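Local coordinates for thiamine-binding periplasmic protein (Escherichia coli, PDB 2QRY) that binds thiamine, thiamine phosphate and thiamine diphosphate with high affinity in the periplasm and serves the ThiBPQ ABC transporter in thiamine import, at residues A[59-62]-A[63-67]; A[157-161]-A[162-166]; A[168-171]-A[172-175]; A[318-321]-A[322-325]. All blocks are in the same frame, centred on the assembly; numbering follows the deposited sequence.

Contact 1: A[59-62]-A[63-67]. With TPS (thiamin phosphate), chain E.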
loop_
_atom_site.group_PDB
_atom_site.type_symbol
_atom_site.label_atom_id
_atom_site.label_comp_id
_atom_site.label_asym_id
_atom_site.label_seq_id
_atom_site.Cartn_x
_atom_site.Cartn_y
_atom_site.Cartn_z
ATOM N N ALA A 59 -10.136 -5.058 -10.244
ATOM C CA ALA A 59 -9.727 -3.815 -9.596
ATOM C C ALA A 59 -11.037 -3.251 -9.053
ATOM O O ALA A 59 -11.717 -2.467 -9.719
ATOM C CB ALA A 59 -9.120 -2.867 -10.608
ATOM N N LEU A 60 -11.372 -3.647 -7.832
ATOM C CA LEU A 60 -12.630 -3.269 -7.200
ATOM C C LEU A 60 -12.664 -2.056 -6.271
ATOM O O LEU A 60 -13.600 -1.253 -6.307
ATOM C CB LEU A 60 -13.154 -4.481 -6.433
ATOM C CG LEU A 60 -14.653 -4.693 -6.565
ATOM C CD1 LEU A 60 -15.007 -4.764 -8.047
ATOM C CD2 LEU A 60 -15.063 -5.961 -5.839
ATOM N N GLU A 61 -11.662 -1.939 -5.416
ATOM C CA GLU A 61 -11.622 -0.842 -4.466
ATOM C C GLU A 61 -10.179 -0.537 -4.127
ATOM O O GLU A 61 -9.258 -1.248 -4.540
ATOM C CB GLU A 61 -12.322 -1.241 -3.158
ATOM C CG GLU A 61 -13.789 -1.624 -3.257
ATOM C CD GLU A 61 -14.710 -0.420 -3.259
ATOM O OE1 GLU A 61 -14.246 0.697 -2.949
ATOM O OE2 GLU A 61 -15.908 -0.598 -3.558
ATOM N N ASP A 62 -10.001 0.526 -3.360
ATOM C CA ASP A 62 -8.696 0.907 -2.888
ATOM C C ASP A 62 -8.445 0.030 -1.653
ATOM O O ASP A 62 -9.374 -0.586 -1.122
ATOM C CB ASP A 62 -8.691 2.396 -2.546
ATOM C CG ASP A 62 -8.622 3.264 -3.788
ATOM O OD1 ASP A 62 -7.665 3.081 -4.571
ATOM O OD2 ASP A 62 -9.517 4.117 -3.993
ATOM N N GLY A 63 -7.190 -0.037 -1.220
ATOM C CA GLY A 63 -6.805 -0.851 -0.081
ATOM C C GLY A 63 -7.755 -1.006 1.093
ATOM O O GLY A 63 -8.240 -2.106 1.357
ATOM N N VAL A 64 -8.010 0.073 1.822
ATOM C CA VAL A 64 -8.893 -0.021 2.976
ATOM C C VAL A 64 -10.317 -0.373 2.564
ATOM O O VAL A 64 -10.990 -1.154 3.241
ATOM C CB VAL A 64 -8.902 1.292 3.786
ATOM C CG1 VAL A 64 -9.816 1.144 5.014
ATOM C CG2 VAL A 64 -7.483 1.648 4.206
ATOM N N SER A 65 -10.772 0.192 1.449
ATOM C CA SER A 65 -12.123 -0.084 0.969
ATOM C C SER A 65 -12.343 -1.551 0.608
ATOM O O SER A 65 -13.468 -2.053 0.703
ATOM C CB SER A 65 -12.466 0.802 -0.232
ATOM O OG SER A 65 -12.721 2.125 0.193
ATOM N N LEU A 66 -11.281 -2.238 0.193
ATOM C CA LEU A 66 -11.413 -3.647 -0.145
ATOM C C LEU A 66 -12.045 -4.373 1.047
ATOM O O LEU A 66 -13.009 -5.126 0.893
ATOM C CB LEU A 66 -10.044 -4.257 -0.478
ATOM C CG LEU A 66 -9.466 -3.994 -1.879
ATOM C CD1 LEU A 66 -8.062 -4.568 -1.962
ATOM C CD2 LEU A 66 -10.352 -4.621 -2.955
ATOM N N LEU A 67 -11.517 -4.128 2.240
ATOM C CA LEU A 67 -12.045 -4.773 3.439
ATOM C C LEU A 67 -13.500 -4.365 3.729
ATOM O O LEU A 67 -14.349 -5.222 3.987
ATOM C CB LEU A 67 -11.194 -4.417 4.659
ATOM C CG LEU A 67 -11.000 -5.435 5.792
ATOM C CD1 LEU A 67 -10.793 -4.680 7.099
ATOM C CD2 LEU A 67 -12.188 -6.369 5.914
HETATM C CM2 TPS E . 5.056 5.084 -9.276
HETATM N N3 TPS E . 1.578 1.613 -4.910
HETATM C C2 TPS E . 0.928 2.632 -5.435
HETATM S S1 TPS E . -0.599 2.617 -4.635
HETATM C C5 TPS E . -0.311 1.215 -3.594
HETATM C C4 TPS E . 0.969 0.854 -3.956
HETATM C CM4 TPS E . 1.655 -0.338 -3.297
HETATM C C6 TPS E . -1.305 0.683 -2.610
HETATM C C7 TPS E . -2.510 1.577 -2.905
HETATM O O7 TPS E . -3.634 1.338 -2.067
HETATM N N1A TPS E . 4.839 4.210 -6.987
HETATM C C2A TPS E . 4.511 4.090 -8.276
HETATM N N3A TPS E . 3.710 3.112 -8.692
HETATM C C4A TPS E . 3.200 2.205 -7.830
HETATM N N4A TPS E . 2.367 1.202 -8.291
HETATM C C5A TPS E . 3.528 2.302 -6.441
HETATM C C6A TPS E . 4.377 3.355 -6.061
HETATM C C7A TPS E . 2.992 1.317 -5.374
HETATM P P1 TPS E . -4.785 2.367 -2.545
HETATM O O1 TPS E . -4.228 3.818 -2.510
HETATM O O2 TPS E . -6.091 2.222 -1.662
HETATM O O3 TPS E . -5.155 2.032 -4.006
#

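Contact 2: A[157-161]-A[162-166]. With TPS (thiamin phosphate), chain E.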
loop_
_atom_site.group_PDB
_atom_site.type_symbol
_atom_site.label_atom_id
_atom_site.label_comp_id
_atom_site.label_asym_id
_atom_site.label_seq_id
_atom_site.Cartn_x
_atom_site.Cartn_y
_atom_site.Cartn_z
ATOM N N ILE A 157 -0.842 16.815 -1.565
ATOM C CA ILE A 157 -1.996 15.997 -1.918
ATOM C C ILE A 157 -1.787 14.613 -1.293
ATOM O O ILE A 157 -0.682 14.075 -1.323
ATOM C CB ILE A 157 -2.154 15.852 -3.458
ATOM C CG1 ILE A 157 -2.691 17.161 -4.046
ATOM C CG2 ILE A 157 -3.122 14.720 -3.790
ATOM C CD1 ILE A 157 -2.822 17.167 -5.557
ATOM N N TYR A 158 -2.831 14.045 -0.702
ATOM C CA TYR A 158 -2.709 12.712 -0.117
ATOM C C TYR A 158 -4.036 11.970 -0.215
ATOM O O TYR A 158 -5.011 12.515 -0.730
ATOM C CB TYR A 158 -2.214 12.798 1.335
ATOM C CG TYR A 158 -3.156 13.496 2.289
ATOM C CD1 TYR A 158 -4.137 12.784 2.975
ATOM C CD2 TYR A 158 -3.074 14.873 2.496
ATOM C CE1 TYR A 158 -5.016 13.427 3.846
ATOM C CE2 TYR A 158 -3.952 15.521 3.363
ATOM C CZ TYR A 158 -4.916 14.794 4.031
ATOM O OH TYR A 158 -5.789 15.434 4.877
ATOM N N GLN A 159 -4.073 10.730 0.264
ATOM C CA GLN A 159 -5.288 9.919 0.176
ATOM C C GLN A 159 -6.120 9.811 1.444
ATOM O O GLN A 159 -5.628 9.992 2.559
ATOM C CB GLN A 159 -4.952 8.503 -0.302
ATOM C CG GLN A 159 -4.052 8.435 -1.527
ATOM C CD GLN A 159 -2.620 8.795 -1.200
ATOM O OE1 GLN A 159 -2.101 8.412 -0.159
ATOM N NE2 GLN A 159 -1.970 9.525 -2.092
ATOM N N ASP A 160 -7.393 9.488 1.243
ATOM C CA ASP A 160 -8.360 9.327 2.317
ATOM C C ASP A 160 -8.044 8.054 3.099
ATOM O O ASP A 160 -8.030 6.962 2.537
ATOM C CB ASP A 160 -9.763 9.225 1.719
ATOM C CG ASP A 160 -10.848 9.288 2.769
ATOM O OD1 ASP A 160 -10.642 8.740 3.870
ATOM O OD2 ASP A 160 -11.918 9.871 2.488
ATOM N N PRO A 161 -7.782 8.182 4.409
ATOM C CA PRO A 161 -7.464 7.021 5.249
ATOM C C PRO A 161 -8.591 5.989 5.377
ATOM O O PRO A 161 -8.357 4.843 5.774
ATOM C CB PRO A 161 -7.084 7.657 6.591
ATOM C CG PRO A 161 -7.854 8.948 6.589
ATOM C CD PRO A 161 -7.662 9.434 5.177
ATOM N N ARG A 162 -9.809 6.397 5.033
ATOM C CA ARG A 162 -10.959 5.507 5.106
ATOM C C ARG A 162 -11.039 4.592 3.879
ATOM O O ARG A 162 -11.717 3.565 3.901
ATOM C CB ARG A 162 -12.247 6.337 5.215
ATOM C CG ARG A 162 -12.324 7.202 6.470
ATOM C CD ARG A 162 -13.440 8.250 6.386
ATOM N NE ARG A 162 -13.197 9.215 5.314
ATOM C CZ ARG A 162 -13.871 10.350 5.152
ATOM N NH1 ARG A 162 -14.844 10.678 6.001
ATOM N NH2 ARG A 162 -13.575 11.158 4.140
ATOM N N THR A 163 -10.335 4.957 2.815
ATOM C CA THR A 163 -10.378 4.169 1.593
ATOM C C THR A 163 -9.034 3.626 1.090
ATOM O O THR A 163 -8.979 2.522 0.540
ATOM C CB THR A 163 -11.006 4.993 0.446
ATOM O OG1 THR A 163 -10.200 6.152 0.192
ATOM C CG2 THR A 163 -12.411 5.440 0.817
ATOM N N SER A 164 -7.963 4.395 1.291
ATOM C CA SER A 164 -6.620 4.041 0.813
ATOM C C SER A 164 -5.592 3.627 1.877
ATOM O O SER A 164 -5.442 4.293 2.903
ATOM C CB SER A 164 -6.061 5.232 0.006
ATOM O OG SER A 164 -4.657 5.146 -0.219
ATOM N N THR A 165 -4.862 2.545 1.624
ATOM C CA THR A 165 -3.848 2.114 2.579
ATOM C C THR A 165 -2.766 3.184 2.748
ATOM O O THR A 165 -2.321 3.439 3.868
ATOM C CB THR A 165 -3.223 0.739 2.195
ATOM O OG1 THR A 165 -2.918 0.702 0.799
ATOM C CG2 THR A 165 -4.191 -0.385 2.538
ATOM N N PRO A 166 -2.323 3.821 1.642
ATOM C CA PRO A 166 -1.297 4.869 1.772
ATOM C C PRO A 166 -1.892 6.010 2.602
ATOM O O PRO A 166 -1.187 6.713 3.321
ATOM C CB PRO A 166 -1.055 5.302 0.335
ATOM C CG PRO A 166 -1.317 4.055 -0.442
ATOM C CD PRO A 166 -2.550 3.490 0.223
HETATM C CM2 TPS E . 5.056 5.084 -9.276
HETATM N N3 TPS E . 1.578 1.613 -4.910
HETATM C C2 TPS E . 0.928 2.632 -5.435
HETATM S S1 TPS E . -0.599 2.617 -4.635
HETATM C C5 TPS E . -0.311 1.215 -3.594
HETATM C C4 TPS E . 0.969 0.854 -3.956
HETATM C CM4 TPS E . 1.655 -0.338 -3.297
HETATM C C6 TPS E . -1.305 0.683 -2.610
HETATM C C7 TPS E . -2.510 1.577 -2.905
HETATM O O7 TPS E . -3.634 1.338 -2.067
HETATM N N1A TPS E . 4.839 4.210 -6.987
HETATM C C2A TPS E . 4.511 4.090 -8.276
HETATM N N3A TPS E . 3.710 3.112 -8.692
HETATM C C4A TPS E . 3.200 2.205 -7.830
HETATM N N4A TPS E . 2.367 1.202 -8.291
HETATM C C5A TPS E . 3.528 2.302 -6.441
HETATM C C6A TPS E . 4.377 3.355 -6.061
HETATM C C7A TPS E . 2.992 1.317 -5.374
HETATM P P1 TPS E . -4.785 2.367 -2.545
HETATM O O1 TPS E . -4.228 3.818 -2.510
HETATM O O2 TPS E . -6.091 2.222 -1.662
HETATM O O3 TPS E . -5.155 2.032 -4.006
#

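Contact 3: A[168-171]-A[172-175]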
loop_
_atom_site.group_PDB
_atom_site.type_symbol
_atom_site.label_atom_id
_atom_site.label_comp_id
_atom_site.label_asym_id
_atom_site.label_seq_id
_atom_site.Cartn_x
_atom_site.Cartn_y
_atom_site.Cartn_z
ATOM N N LEU A 168 -4.208 5.598 4.973
ATOM C CA LEU A 168 -4.238 5.086 6.333
ATOM C C LEU A 168 -2.810 5.197 6.864
ATOM O O LEU A 168 -2.591 5.525 8.035
ATOM C CB LEU A 168 -4.670 3.622 6.344
ATOM C CG LEU A 168 -5.492 3.100 7.527
ATOM C CD1 LEU A 168 -5.215 1.598 7.658
ATOM C CD2 LEU A 168 -5.163 3.837 8.826
ATOM N N GLY A 169 -1.846 4.918 5.984
ATOM C CA GLY A 169 -0.444 5.006 6.348
ATOM C C GLY A 169 -0.072 6.390 6.855
ATOM O O GLY A 169 0.545 6.520 7.915
ATOM N N LEU A 170 -0.438 7.427 6.105
ATOM C CA LEU A 170 -0.139 8.792 6.517
ATOM C C LEU A 170 -0.838 9.129 7.836
ATOM O O LEU A 170 -0.276 9.822 8.674
ATOM C CB LEU A 170 -0.575 9.793 5.444
ATOM C CG LEU A 170 -0.357 11.263 5.818
ATOM C CD1 LEU A 170 1.109 11.490 6.162
ATOM C CD2 LEU A 170 -0.784 12.161 4.665
ATOM N N LEU A 171 -2.062 8.644 8.016
ATOM C CA LEU A 171 -2.788 8.904 9.253
ATOM C C LEU A 171 -2.005 8.348 10.438
ATOM O O LEU A 171 -1.836 9.031 11.446
ATOM C CB LEU A 171 -4.179 8.255 9.235
ATOM C CG LEU A 171 -4.967 8.395 10.549
ATOM C CD1 LEU A 171 -5.790 9.682 10.534
ATOM C CD2 LEU A 171 -5.891 7.194 10.735
ATOM N N LEU A 172 -1.506 7.121 10.305
ATOM C CA LEU A 172 -0.765 6.490 11.395
ATOM C C LEU A 172 0.622 7.096 11.565
ATOM O O LEU A 172 1.134 7.206 12.684
ATOM C CB LEU A 172 -0.677 4.983 11.157
ATOM C CG LEU A 172 -2.057 4.343 10.939
ATOM C CD1 LEU A 172 -1.901 2.909 10.466
ATOM C CD2 LEU A 172 -2.876 4.416 12.224
ATOM N N TRP A 173 1.214 7.509 10.452
ATOM C CA TRP A 173 2.532 8.120 10.465
ATOM C C TRP A 173 2.469 9.403 11.281
ATOM O O TRP A 173 3.323 9.655 12.131
ATOM C CB TRP A 173 2.968 8.415 9.038
ATOM C CG TRP A 173 4.381 8.866 8.904
ATOM C CD1 TRP A 173 5.384 8.735 9.825
ATOM C CD2 TRP A 173 4.985 9.423 7.728
ATOM N NE1 TRP A 173 6.580 9.170 9.288
ATOM C CE2 TRP A 173 6.360 9.595 8.003
ATOM C CE3 TRP A 173 4.497 9.789 6.465
ATOM C CZ2 TRP A 173 7.253 10.117 7.059
ATOM C CZ3 TRP A 173 5.384 10.310 5.527
ATOM C CH2 TRP A 173 6.746 10.468 5.832
HETATM N N MSE A 174 1.452 10.214 11.016
HETATM C CA MSE A 174 1.256 11.456 11.747
HETATM C C MSE A 174 1.012 11.156 13.234
HETATM O O MSE A 174 1.487 11.879 14.113
HETATM C CB MSE A 174 0.053 12.209 11.182
HETATM C CG MSE A 174 0.281 12.866 9.828
HETATM SE SE MSE A 174 1.207 14.559 9.992
HETATM C CE MSE A 174 -0.303 15.689 10.457
ATOM N N GLN A 175 0.262 10.093 13.507
ATOM C CA GLN A 175 -0.050 9.708 14.880
ATOM C C GLN A 175 1.231 9.350 15.647
ATOM O O GLN A 175 1.391 9.700 16.819
ATOM C CB GLN A 175 -1.014 8.516 14.886
ATOM C CG GLN A 175 -1.532 8.168 16.257
ATOM C CD GLN A 175 -2.424 9.249 16.831
ATOM O OE1 GLN A 175 -2.512 9.404 18.042
ATOM N NE2 GLN A 175 -3.105 9.992 15.963
#

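Contact 4: A[318-321]-A[322-325]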
loop_
_atom_site.group_PDB
_atom_site.type_symbol
_atom_site.label_atom_id
_atom_site.label_comp_id
_atom_site.label_asym_id
_atom_site.label_seq_id
_atom_site.Cartn_x
_atom_site.Cartn_y
_atom_site.Cartn_z
ATOM N N GLN A 318 -10.704 4.310 14.197
ATOM C CA GLN A 318 -11.953 5.047 14.027
ATOM C C GLN A 318 -11.891 6.408 14.707
ATOM O O GLN A 318 -12.338 7.406 14.145
ATOM C CB GLN A 318 -13.137 4.243 14.564
ATOM C CG GLN A 318 -13.273 2.854 13.933
ATOM C CD GLN A 318 -13.465 2.882 12.417
ATOM O OE1 GLN A 318 -13.395 1.843 11.758
ATOM N NE2 GLN A 318 -13.716 4.067 11.863
ATOM N N ALA A 319 -11.327 6.457 15.907
ATOM C CA ALA A 319 -11.222 7.729 16.610
ATOM C C ALA A 319 -10.187 8.644 15.940
ATOM O O ALA A 319 -10.391 9.858 15.865
ATOM C CB ALA A 319 -10.856 7.497 18.071
ATOM N N TRP A 320 -9.089 8.070 15.450
ATOM C CA TRP A 320 -8.055 8.874 14.801
ATOM C C TRP A 320 -8.540 9.437 13.478
ATOM O O TRP A 320 -8.194 10.558 13.109
ATOM C CB TRP A 320 -6.776 8.058 14.585
ATOM C CG TRP A 320 -6.063 7.761 15.863
ATOM C CD1 TRP A 320 -6.164 8.454 17.037
ATOM C CD2 TRP A 320 -5.108 6.719 16.094
ATOM N NE1 TRP A 320 -5.333 7.911 17.984
ATOM C CE2 TRP A 320 -4.671 6.844 17.433
ATOM C CE3 TRP A 320 -4.575 5.694 15.302
ATOM C CZ2 TRP A 320 -3.727 5.981 17.998
ATOM C CZ3 TRP A 320 -3.635 4.837 15.863
ATOM C CH2 TRP A 320 -3.222 4.988 17.199
ATOM N N ILE A 321 -9.337 8.655 12.764
ATOM C CA ILE A 321 -9.889 9.102 11.497
ATOM C C ILE A 321 -10.932 10.197 11.749
ATOM O O ILE A 321 -11.002 11.189 11.018
ATOM C CB ILE A 321 -10.526 7.924 10.740
ATOM C CG1 ILE A 321 -9.412 7.108 10.069
ATOM C CG2 ILE A 321 -11.547 8.432 9.727
ATOM C CD1 ILE A 321 -9.863 5.816 9.431
ATOM N N SER A 322 -11.726 10.014 12.800
ATOM C CA SER A 322 -12.757 10.977 13.158
ATOM C C SER A 322 -12.124 12.332 13.464
ATOM O O SER A 322 -12.630 13.373 13.059
ATOM C CB SER A 322 -13.537 10.475 14.377
ATOM O OG SER A 322 -14.556 11.387 14.729
ATOM N N GLU A 323 -11.009 12.310 14.182
ATOM C CA GLU A 323 -10.307 13.535 14.525
ATOM C C GLU A 323 -9.723 14.152 13.264
ATOM O O GLU A 323 -9.821 15.361 13.055
ATOM C CB GLU A 323 -9.204 13.227 15.534
ATOM C CG GLU A 323 -9.767 12.765 16.872
ATOM C CD GLU A 323 -8.724 12.139 17.778
ATOM O OE1 GLU A 323 -7.692 12.799 18.051
ATOM O OE2 GLU A 323 -8.941 10.987 18.225
ATOM N N TRP A 324 -9.127 13.311 12.421
ATOM C CA TRP A 324 -8.540 13.758 11.166
ATOM C C TRP A 324 -9.532 14.523 10.291
ATOM O O TRP A 324 -9.254 15.651 9.871
ATOM C CB TRP A 324 -8.008 12.566 10.362
ATOM C CG TRP A 324 -7.785 12.887 8.899
ATOM C CD1 TRP A 324 -6.768 13.622 8.364
ATOM C CD2 TRP A 324 -8.651 12.546 7.804
ATOM N NE1 TRP A 324 -6.946 13.763 7.005
ATOM C CE2 TRP A 324 -8.097 13.113 6.639
ATOM C CE3 TRP A 324 -9.843 11.816 7.699
ATOM C CZ2 TRP A 324 -8.695 12.977 5.380
ATOM C CZ3 TRP A 324 -10.440 11.679 6.442
ATOM C CH2 TRP A 324 -9.866 12.257 5.303
ATOM N N GLN A 325 -10.684 13.911 10.015
ATOM C CA GLN A 325 -11.668 14.544 9.147
ATOM C C GLN A 325 -12.201 15.846 9.717
ATOM O O GLN A 325 -12.472 16.788 8.970
ATOM C CB GLN A 325 -12.813 13.575 8.820
ATOM C CG GLN A 325 -13.881 13.405 9.879
ATOM C CD GLN A 325 -14.911 14.522 9.864
ATOM O OE1 GLN A 325 -15.316 15.000 8.799
ATOM N NE2 GLN A 325 -15.353 14.933 11.049
#

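Contact 1: A[59-62]-A[63-67]
Glu-61 lays its side chain alongside the first turn of the helix that follows it, with CB and the bent chain beyond it passing over Ser-65. Its CG stands anti to the carbonyl carbon (chi1 -60°), and the turn at chi2 brings OE1 to 3.2 Å from Ser-65 CB; the other carboxylate oxygen, OE2, forms a salt bridge with Arg-69, one turn further along. Leu-66 meets it on another side, and its CD2 lies 3.9 Å from Glu-61 CB, while Tyr-28 of strand 24-29 and Leu-85 of strand 81-86 pack against the same leucine. Strand 54-59 here gives way to helix 63-73, and the N-terminal end of that helix receives the phosphate of thiamin phosphate, a common way of binding an anion with backbone N-H groups. Gly-63 N donates to TPS O2 at 2.6 Å, although the position of that oxygen is less certain. Asp-62 turns the end of its side chain away from the helix towards the ligand, and OD1 lies 2.8 Å from TPS O3. Its backbone faces the helix instead: Leu-66 N donates to Asp-62 O at 2.8 Å, nearly in line with the carbonyl bond (C=O...N angle 173°).

Contact 2: A[157-161]-A[162-166]
The phosphate end of the thiamin phosphate pocket is built partly from the turn joining strand 156-159 to helix 165-178, and within this turn Asp-160 grips Arg-162. The guanidinium is held side-on: NE donates to Asp-160 OD1 at 3.0 Å, on that oxygen's syn lone pair, and NH2 reaches OD2 at 2.7 Å in a salt bridge. The carboxylate and guanidinium planes are 30° apart. With Asp-160 CG anti to the backbone N (chi1 -170°), the carboxylate swings towards the turn, where OD1 also accepts from Arg-162 N at 2.7 Å, on its anti side but well tilted from the carboxylate plane. The carbonyl of the same aspartate takes two further bonds, a nearly straight one from Ser-164 N (2.9 Å, 169° at the hydrogen) and one from Thr-163 N, which sits above the carbonyl plane. Fastened in this way, the turn delivers Ser-164 to the N-cap of helix 165-178, where its OG receives Gly-167 N and donates to TPS O1, though the place of OG is less sure. Gln-159 CB packs 3.5 Å from Ser-164 CB. Further out, Gln-159 OE1 meets Pro-166 CB at 3.3 Å and is buried without a polar partner, whereas its NE2 bonds Leu-216 O.

Contact 3: A[168-171]-A[172-175]
Leu-168 and Leu-172 meet through methyl groups one turn apart, CD2 of the first lying 3.8 Å from CD1 of the second. Leu-172 has CG anti to the carbonyl carbon (chi1 -54°), which folds its branch back over the preceding turn and brings CG to 3.2 Å from Leu-168 O. Another apolar group forms round Leu-170. Its CD1 serves two neighbours, approaching Trp-173 CE3 obliquely at 3.8 Å and Met-174 CG at 4.0 Å; the leucine and the selenomethionine lie side by side and point the same way. Beneath these side chains the backbone sets the spacing. Leu-172 N donates to Leu-168 O, Trp-173 N to Gly-169 O at 2.8 Å, Met-174 N to Leu-170 O, and Gln-175 N to Leu-171 O. In the next shell, Trp-173 NE1 is bonded to Gly-242 O and its ring meets that of His-243, while the doubly bent chain of Met-174 runs on to Trp-186 and Leu-189 of helix 182-190. Leu-171 turns to yet another quarter, packing on Ile-321 and Trp-324 of helix 310-328. Apolar side chains thus leave the axis in several directions, as expected of a buried helix, here helix 165-178 of a periplasmic solute-binding protein, whose N-terminal end lies at the ligand phosphate.

Contact 4: A[318-321]-A[322-325]
Glu-323 has CG anti to its carbonyl carbon (chi1 -66°) and runs on extended, a course that carries its carboxylate back along the helix to Ala-319 and Trp-320. OE2 comes to rest 3.9 Å from Trp-320 CD1, at the edge of the indole and near its plane, with ring and carboxylate planes 71° apart. The same oxygen lies 3.0 Å from Ala-319 O, a pairing of two acceptors that is no hydrogen bond; the carbonyl instead accepts from Glu-323 N at 3.0 Å. Trp-324 takes a different first torsion: its CG is anti to the backbone N (chi1 162°), and the edge of its indole turns towards the previous turn, with CE3 3.6 Å from Ile-321 O and 4.3 Å from Ile-321 CG2. That carbonyl also takes a nearly straight bond from Gln-325 N at 2.9 Å. Ser-322 N and Trp-324 N likewise bond to the carbonyls of Gln-318 and Trp-320. Away from the helix, Trp-324 NE1 is bonded to Tyr-158 OH, its ring meets Trp-186 edge-to-face, and Trp-320 packs on Leu-172. Helix 310-328 is therefore amphipathic here, with Ile-321 and Trp-324 buried and Ser-322 exposed. Two opposing influences probably act on the Glu-323 carboxylate: Ala-319 O would tend to disfavour the anion, while the C-H edge of Trp-320 would weakly favour it.

Contact 1 comes first along the chain, where strand 54-59 passes into helix 63-73, and all four contacts follow in series, none enclosing or crossing another. Contacts 1 and 2 each close a strand-to-helix turn; contacts 3 and 4 are runs of successive helical bonds. Contact 2 meets contact 1 through a probable hydrogen bond from Ser-65 N to Thr-163 O, and both bring a helix N-terminus to the same phosphate. Contact 3 continues along helix 165-178, the helix that contact 2 begins, with Leu-170 against Tyr-158. Contact 4, on the late helix 310-328, packs against both: Ile-321 touches Arg-162 and Leu-171, tying the C-terminal helix to the region behind the pocket.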